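Local coordinates for protein cellulase (Bacillus sp. BG-CS10, PDB 5E09) that probably hydrolyses internal beta-1,4-glucosidic bonds of cellulose with a family 5 barrel domain that is followed by an X2 domain and a family 46 carbohydrate-binding module, at residues A[224-232]-A[244-253]. Sequence-based numbering, arbitrary orientation.
Sequences HYYGFWPFS and ETQQDIIDTF
Tyr225 reaches from the C-terminal end of a barrel strand to helix 243-261, and its OH donates a 2.5 Å hydrogen bond to Asp248 OD2. The carboxylate receives it at the edge of the ring through its anti lone pair, ring and carboxylate planes lying 22° apart. With CG anti to the backbone N (chi1 -171°), the ring projects across to the helix. There the edge of Phe253 meets one face in a T-shaped stack, centroids 5.2 Å apart, and Ile249 CG1 packs 3.9 Å from Tyr225 CE2. A water donates to the same hydroxyl and to Thr245 O and accepts from Phe228 N, bridging the two segments. Beyond it, Phe228 CB rests 3.8 Å from Thr245 CA, while Phe231 CD2 touches Thr245 CG2. The contact thins toward exposed Glu244, whose OE1 approaches Phe228 CZ at 3.7 Å and whose OE2 is hydrogen-bonded to Tyr238 OH. This is a beta-alpha connection of the TIM barrel: strand 219-225 passes through a loop and short helix 229-232 to helix 243-261. Leu269 of neighbouring strand 267-272 touches both Tyr225 and Phe253, and helix 286-302 packs against Ile249 through Phe292 and Phe295.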
ATOM      1  N   HIS A 224       4.782   6.242   8.621  1.00 36.33           N
ATOM      2  CA  HIS A 224       4.029   5.460   7.651  1.00 37.62           C
ATOM      3  C   HIS A 224       3.994   6.202   6.325  1.00 38.67           C
ATOM      4  O   HIS A 224       4.095   7.424   6.297  1.00 41.88           O
ATOM      5  CB  HIS A 224       2.603   5.195   8.140  1.00 33.89           C
ATOM      6  CG  HIS A 224       2.527   4.267   9.311  1.00 39.78           C
ATOM      7  ND1 HIS A 224       1.337   3.964   9.945  1.00 39.40           N
ATOM      8  CD2 HIS A 224       3.486   3.574   9.966  1.00 37.12           C
ATOM      9  CE1 HIS A 224       1.571   3.131  10.937  1.00 33.66           C
ATOM     10  NE2 HIS A 224       2.867   2.876  10.976  1.00 36.13           N
ATOM     11  N   TYR A 225       3.842   5.467   5.228  1.00 39.95           N
ATOM     12  CA  TYR A 225       3.807   6.092   3.910  1.00 36.37           C
ATOM     13  C   TYR A 225       2.991   5.273   2.916  1.00 36.38           C
ATOM     14  O   TYR A 225       3.205   4.079   2.760  1.00 38.30           O
ATOM     15  CB  TYR A 225       5.226   6.289   3.376  1.00 29.75           C
ATOM     16  CG  TYR A 225       5.264   7.122   2.123  1.00 36.74           C
ATOM     17  CD1 TYR A 225       5.113   8.502   2.188  1.00 31.54           C
ATOM     18  CD2 TYR A 225       5.434   6.535   0.875  1.00 27.46           C
ATOM     19  CE1 TYR A 225       5.139   9.274   1.051  1.00 39.83           C
ATOM     20  CE2 TYR A 225       5.461   7.302  -0.272  1.00 30.77           C
ATOM     21  CZ  TYR A 225       5.317   8.672  -0.177  1.00 40.47           C
ATOM     22  OH  TYR A 225       5.345   9.447  -1.310  1.00 39.57           O
ATOM     23  N   TYR A 226       2.062   5.928   2.230  1.00 44.29           N
ATOM     24  CA  TYR A 226       1.147   5.222   1.340  1.00 37.94           C
ATOM     25  C   TYR A 226       1.080   5.863  -0.032  1.00 32.73           C
ATOM     26  O   TYR A 226       0.155   5.609  -0.800  1.00 42.87           O
ATOM     27  CB  TYR A 226      -0.246   5.153   1.961  1.00 37.37           C
ATOM     28  CG  TYR A 226      -0.350   4.083   3.016  1.00 52.11           C
ATOM     29  CD1 TYR A 226      -0.651   2.770   2.665  1.00 50.91           C
ATOM     30  CD2 TYR A 226      -0.126   4.374   4.357  1.00 37.85           C
ATOM     31  CE1 TYR A 226      -0.735   1.774   3.622  1.00 54.61           C
ATOM     32  CE2 TYR A 226      -0.205   3.383   5.323  1.00 46.72           C
ATOM     33  CZ  TYR A 226      -0.511   2.085   4.949  1.00 45.12           C
ATOM     34  OH  TYR A 226      -0.602   1.093   5.900  1.00 55.48           O
ATOM     35  N   GLY A 227       2.066   6.701  -0.326  1.00 42.00           N
ATOM     36  CA  GLY A 227       2.217   7.274  -1.646  1.00 33.58           C
ATOM     37  C   GLY A 227       1.493   8.590  -1.817  1.00 51.82           C
ATOM     38  O   GLY A 227       0.481   8.850  -1.161  1.00 42.98           O
ATOM     39  N   PHE A 228       2.039   9.418  -2.702  1.00 50.53           N
ATOM     40  CA  PHE A 228       1.398  10.644  -3.141  1.00 40.89           C
ATOM     41  C   PHE A 228      -0.079  10.380  -3.427  1.00 45.61           C
ATOM     42  O   PHE A 228      -0.421   9.605  -4.323  1.00 49.51           O
ATOM     43  CB  PHE A 228       2.118  11.190  -4.372  1.00 36.66           C
ATOM     44  CG  PHE A 228       1.586  12.501  -4.856  1.00 40.72           C
ATOM     45  CD1 PHE A 228       1.539  13.598  -4.011  1.00 47.17           C
ATOM     46  CD2 PHE A 228       1.150  12.645  -6.165  1.00 50.66           C
ATOM     47  CE1 PHE A 228       1.053  14.818  -4.457  1.00 40.89           C
ATOM     48  CE2 PHE A 228       0.660  13.862  -6.621  1.00 49.14           C
ATOM     49  CZ  PHE A 228       0.612  14.950  -5.764  1.00 47.60           C
ATOM     50  N   TRP A 229      -0.939  11.029  -2.647  1.00 39.14           N
ATOM     51  CA  TRP A 229      -2.358  10.681  -2.564  1.00 38.45           C
ATOM     52  C   TRP A 229      -3.112  10.464  -3.892  1.00 34.55           C
ATOM     53  O   TRP A 229      -3.763   9.434  -4.056  1.00 38.55           O
ATOM     54  CB  TRP A 229      -3.093  11.744  -1.733  1.00 41.32           C
ATOM     55  CG  TRP A 229      -4.555  11.467  -1.640  1.00 48.77           C
ATOM     56  CD1 TRP A 229      -5.159  10.498  -0.888  1.00 35.64           C
ATOM     57  CD2 TRP A 229      -5.600  12.141  -2.342  1.00 35.52           C
ATOM     58  NE1 TRP A 229      -6.518  10.531  -1.080  1.00 48.97           N
ATOM     59  CE2 TRP A 229      -6.818  11.535  -1.972  1.00 45.74           C
ATOM     60  CE3 TRP A 229      -5.630  13.203  -3.255  1.00 42.32           C
ATOM     61  CZ2 TRP A 229      -8.049  11.953  -2.468  1.00 43.00           C
ATOM     62  CZ3 TRP A 229      -6.854  13.619  -3.751  1.00 50.36           C
ATOM     63  CH2 TRP A 229      -8.047  12.994  -3.357  1.00 38.85           C
ATOM     64  N   PRO A 230      -3.042  11.419  -4.839  1.00 42.21           N
ATOM     65  CA  PRO A 230      -3.880  11.225  -6.032  1.00 28.97           C
ATOM     66  C   PRO A 230      -3.521   9.975  -6.848  1.00 39.08           C
ATOM     67  O   PRO A 230      -4.399   9.331  -7.426  1.00 35.49           O
ATOM     68  CB  PRO A 230      -3.616  12.491  -6.858  1.00 38.41           C
ATOM     69  CG  PRO A 230      -2.983  13.457  -5.927  1.00 34.88           C
ATOM     70  CD  PRO A 230      -2.239  12.651  -4.930  1.00 40.67           C
ATOM     71  N   PHE A 231      -2.236   9.644  -6.902  1.00 41.89           N
ATOM     72  CA  PHE A 231      -1.807   8.427  -7.575  1.00 30.05           C
ATOM     73  C   PHE A 231      -2.213   7.192  -6.778  1.00 39.17           C
ATOM     74  O   PHE A 231      -2.649   6.192  -7.349  1.00 35.33           O
ATOM     75  CB  PHE A 231      -0.292   8.428  -7.799  1.00 32.26           C
ATOM     76  CG  PHE A 231       0.254   7.093  -8.223  1.00 44.65           C
ATOM     77  CD1 PHE A 231       0.038   6.611  -9.508  1.00 44.65           C
ATOM     78  CD2 PHE A 231       0.972   6.311  -7.333  1.00 38.97           C
ATOM     79  CE1 PHE A 231       0.533   5.378  -9.892  1.00 34.63           C
ATOM     80  CE2 PHE A 231       1.473   5.081  -7.713  1.00 31.74           C
ATOM     81  CZ  PHE A 231       1.251   4.613  -8.990  1.00 38.36           C
ATOM     82  N   SER A 232      -2.078   7.267  -5.457  1.00 26.66           N
ATOM     83  CA  SER A 232      -2.288   6.098  -4.621  1.00 37.21           C
ATOM     84  C   SER A 232      -3.741   5.625  -4.629  1.00 33.76           C
ATOM     85  O   SER A 232      -4.000   4.448  -4.405  1.00 36.75           O
ATOM     86  CB  SER A 232      -1.836   6.376  -3.186  1.00 34.58           C
ATOM     87  OG  SER A 232      -2.660   7.349  -2.576  1.00 51.66           O
ATOM     88  N   GLU A 244       5.599  13.789 -10.021  1.00 47.34           N
ATOM     89  CA  GLU A 244       5.130  14.286  -8.729  1.00 43.17           C
ATOM     90  C   GLU A 244       5.132  13.205  -7.654  1.00 48.13           C
ATOM     91  O   GLU A 244       5.466  13.474  -6.496  1.00 46.44           O
ATOM     92  CB  GLU A 244       3.734  14.877  -8.850  1.00 52.00           C
ATOM     93  CG  GLU A 244       3.624  15.992  -9.864  1.00 66.59           C
ATOM     94  CD  GLU A 244       2.300  16.699  -9.763  1.00 78.03           C
ATOM     95  OE1 GLU A 244       1.884  16.999  -8.620  1.00 70.23           O
ATOM     96  OE2 GLU A 244       1.680  16.950 -10.820  1.00 82.84           O
ATOM     97  N   THR A 245       4.746  11.992  -8.038  1.00 42.06           N
ATOM     98  CA  THR A 245       4.758  10.853  -7.124  1.00 45.89           C
ATOM     99  C   THR A 245       6.194  10.566  -6.662  1.00 43.43           C
ATOM    100  O   THR A 245       6.484  10.407  -5.450  1.00 55.23           O
ATOM    101  CB  THR A 245       4.142   9.615  -7.803  1.00 45.10           C
ATOM    102  OG1 THR A 245       2.931  10.000  -8.465  1.00 37.83           O
ATOM    103  CG2 THR A 245       3.833   8.527  -6.790  1.00 41.22           C
ATOM    104  N   GLN A 246       7.096  10.544  -7.640  1.00 42.42           N
ATOM    105  CA  GLN A 246       8.513  10.305  -7.394  1.00 44.81           C
ATOM    106  C   GLN A 246       9.097  11.369  -6.470  1.00 40.01           C
ATOM    107  O   GLN A 246       9.796  11.060  -5.496  1.00 39.82           O
ATOM    108  CB  GLN A 246       9.274  10.272  -8.720  1.00 41.38           C
ATOM    109  CG  GLN A 246       8.700   9.274  -9.720  1.00 49.02           C
ATOM    110  CD  GLN A 246       9.462   9.235 -11.031  1.00 56.40           C
ATOM    111  OE1 GLN A 246       9.178  10.000 -11.949  1.00 62.66           O
ATOM    112  NE2 GLN A 246      10.428   8.333 -11.127  1.00 72.83           N
ATOM    113  N   GLN A 247       8.781  12.623  -6.774  1.00 44.66           N
ATOM    114  CA  GLN A 247       9.304  13.753  -6.024  1.00 40.67           C
ATOM    115  C   GLN A 247       8.784  13.740  -4.599  1.00 53.54           C
ATOM    116  O   GLN A 247       9.504  14.113  -3.671  1.00 46.50           O
ATOM    117  CB  GLN A 247       8.945  15.073  -6.701  1.00 39.90           C
ATOM    118  CG  GLN A 247       9.770  16.250  -6.203  1.00 41.05           C
ATOM    119  CD  GLN A 247      11.261  16.026  -6.386  1.00 56.11           C
ATOM    120  OE1 GLN A 247      11.712  15.640  -7.465  1.00 58.28           O
ATOM    121  NE2 GLN A 247      12.035  16.260  -5.330  1.00 51.56           N
ATOM    122  N   ASP A 248       7.534  13.306  -4.430  1.00 47.03           N
ATOM    123  CA  ASP A 248       6.954  13.184  -3.097  1.00 39.09           C
ATOM    124  C   ASP A 248       7.724  12.158  -2.274  1.00 40.31           C
ATOM    125  O   ASP A 248       8.005  12.376  -1.084  1.00 44.21           O
ATOM    126  CB  ASP A 248       5.482  12.798  -3.173  1.00 38.18           C
ATOM    127  CG  ASP A 248       4.796  12.900  -1.830  1.00 49.82           C
ATOM    128  OD1 ASP A 248       4.528  14.041  -1.393  1.00 49.83           O
ATOM    129  OD2 ASP A 248       4.536  11.844  -1.208  1.00 46.72           O
ATOM    130  N   ILE A 249       8.073  11.039  -2.905  1.00 41.78           N
ATOM    131  CA  ILE A 249       8.932  10.064  -2.224  1.00 49.86           C
ATOM    132  C   ILE A 249      10.289  10.672  -1.808  1.00 48.66           C
ATOM    133  O   ILE A 249      10.717  10.583  -0.631  1.00 41.29           O
ATOM    134  CB  ILE A 249       9.175   8.836  -3.113  1.00 43.72           C
ATOM    135  CG1 ILE A 249       7.861   8.070  -3.307  1.00 47.55           C
ATOM    136  CG2 ILE A 249      10.258   7.948  -2.517  1.00 42.00           C
ATOM    137  CD1 ILE A 249       7.917   6.998  -4.366  1.00 35.07           C
ATOM    138  N   ILE A 250      10.949  11.302  -2.775  1.00 48.56           N
ATOM    139  CA  ILE A 250      12.272  11.877  -2.550  1.00 45.82           C
ATOM    140  C   ILE A 250      12.269  12.912  -1.425  1.00 48.44           C
ATOM    141  O   ILE A 250      13.084  12.828  -0.508  1.00 46.46           O
ATOM    142  CB  ILE A 250      12.824  12.513  -3.841  1.00 59.25           C
ATOM    143  CG1 ILE A 250      13.244  11.419  -4.822  1.00 50.33           C
ATOM    144  CG2 ILE A 250      14.007  13.422  -3.537  1.00 48.00           C
ATOM    145  CD1 ILE A 250      13.814  11.948  -6.106  1.00 51.62           C
ATOM    146  N   ASP A 251      11.352  13.874  -1.492  1.00 40.76           N
ATOM    147  CA  ASP A 251      11.246  14.908  -0.466  1.00 43.19           C
ATOM    148  C   ASP A 251      10.942  14.305   0.905  1.00 52.55           C
ATOM    149  O   ASP A 251      11.642  14.591   1.903  1.00 57.44           O
ATOM    150  CB  ASP A 251      10.162  15.930  -0.835  1.00 49.71           C
ATOM    151  CG  ASP A 251      10.482  16.695  -2.115  1.00 67.26           C
ATOM    152  OD1 ASP A 251      11.650  16.668  -2.560  1.00 67.36           O
ATOM    153  OD2 ASP A 251       9.565  17.336  -2.674  1.00 64.25           O
ATOM    154  N   THR A 252       9.905  13.465   0.947  1.00 40.07           N
ATOM    155  CA  THR A 252       9.482  12.855   2.203  1.00 48.28           C
ATOM    156  C   THR A 252      10.652  12.199   2.920  1.00 37.72           C
ATOM    157  O   THR A 252      10.963  12.519   4.083  1.00 47.97           O
ATOM    158  CB  THR A 252       8.382  11.799   1.989  1.00 45.98           C
ATOM    159  OG1 THR A 252       7.226  12.416   1.405  1.00 44.49           O
ATOM    160  CG2 THR A 252       7.999  11.157   3.314  1.00 38.16           C
ATOM    161  N   PHE A 253      11.332  11.297   2.229  1.00 43.39           N
ATOM    162  CA  PHE A 253      12.339  10.532   2.942  1.00 40.04           C
ATOM    163  C   PHE A 253      13.672  11.267   3.039  1.00 38.92           C
ATOM    164  O   PHE A 253      14.514  10.918   3.861  1.00 53.27           O
ATOM    165  CB  PHE A 253      12.459   9.152   2.311  1.00 36.73           C
ATOM    166  CG  PHE A 253      11.257   8.290   2.594  1.00 36.60           C
ATOM    167  CD1 PHE A 253      11.077   7.739   3.852  1.00 29.73           C
ATOM    168  CD2 PHE A 253      10.275   8.101   1.639  1.00 33.23           C
ATOM    169  CE1 PHE A 253       9.962   6.975   4.143  1.00 42.58           C
ATOM    170  CE2 PHE A 253       9.154   7.335   1.917  1.00 51.82           C
ATOM    171  CZ  PHE A 253       8.996   6.768   3.174  1.00 41.02           C
TER
HETATM  172  O   HOH W   1       4.784   8.807  -3.756  1.00 39.94           O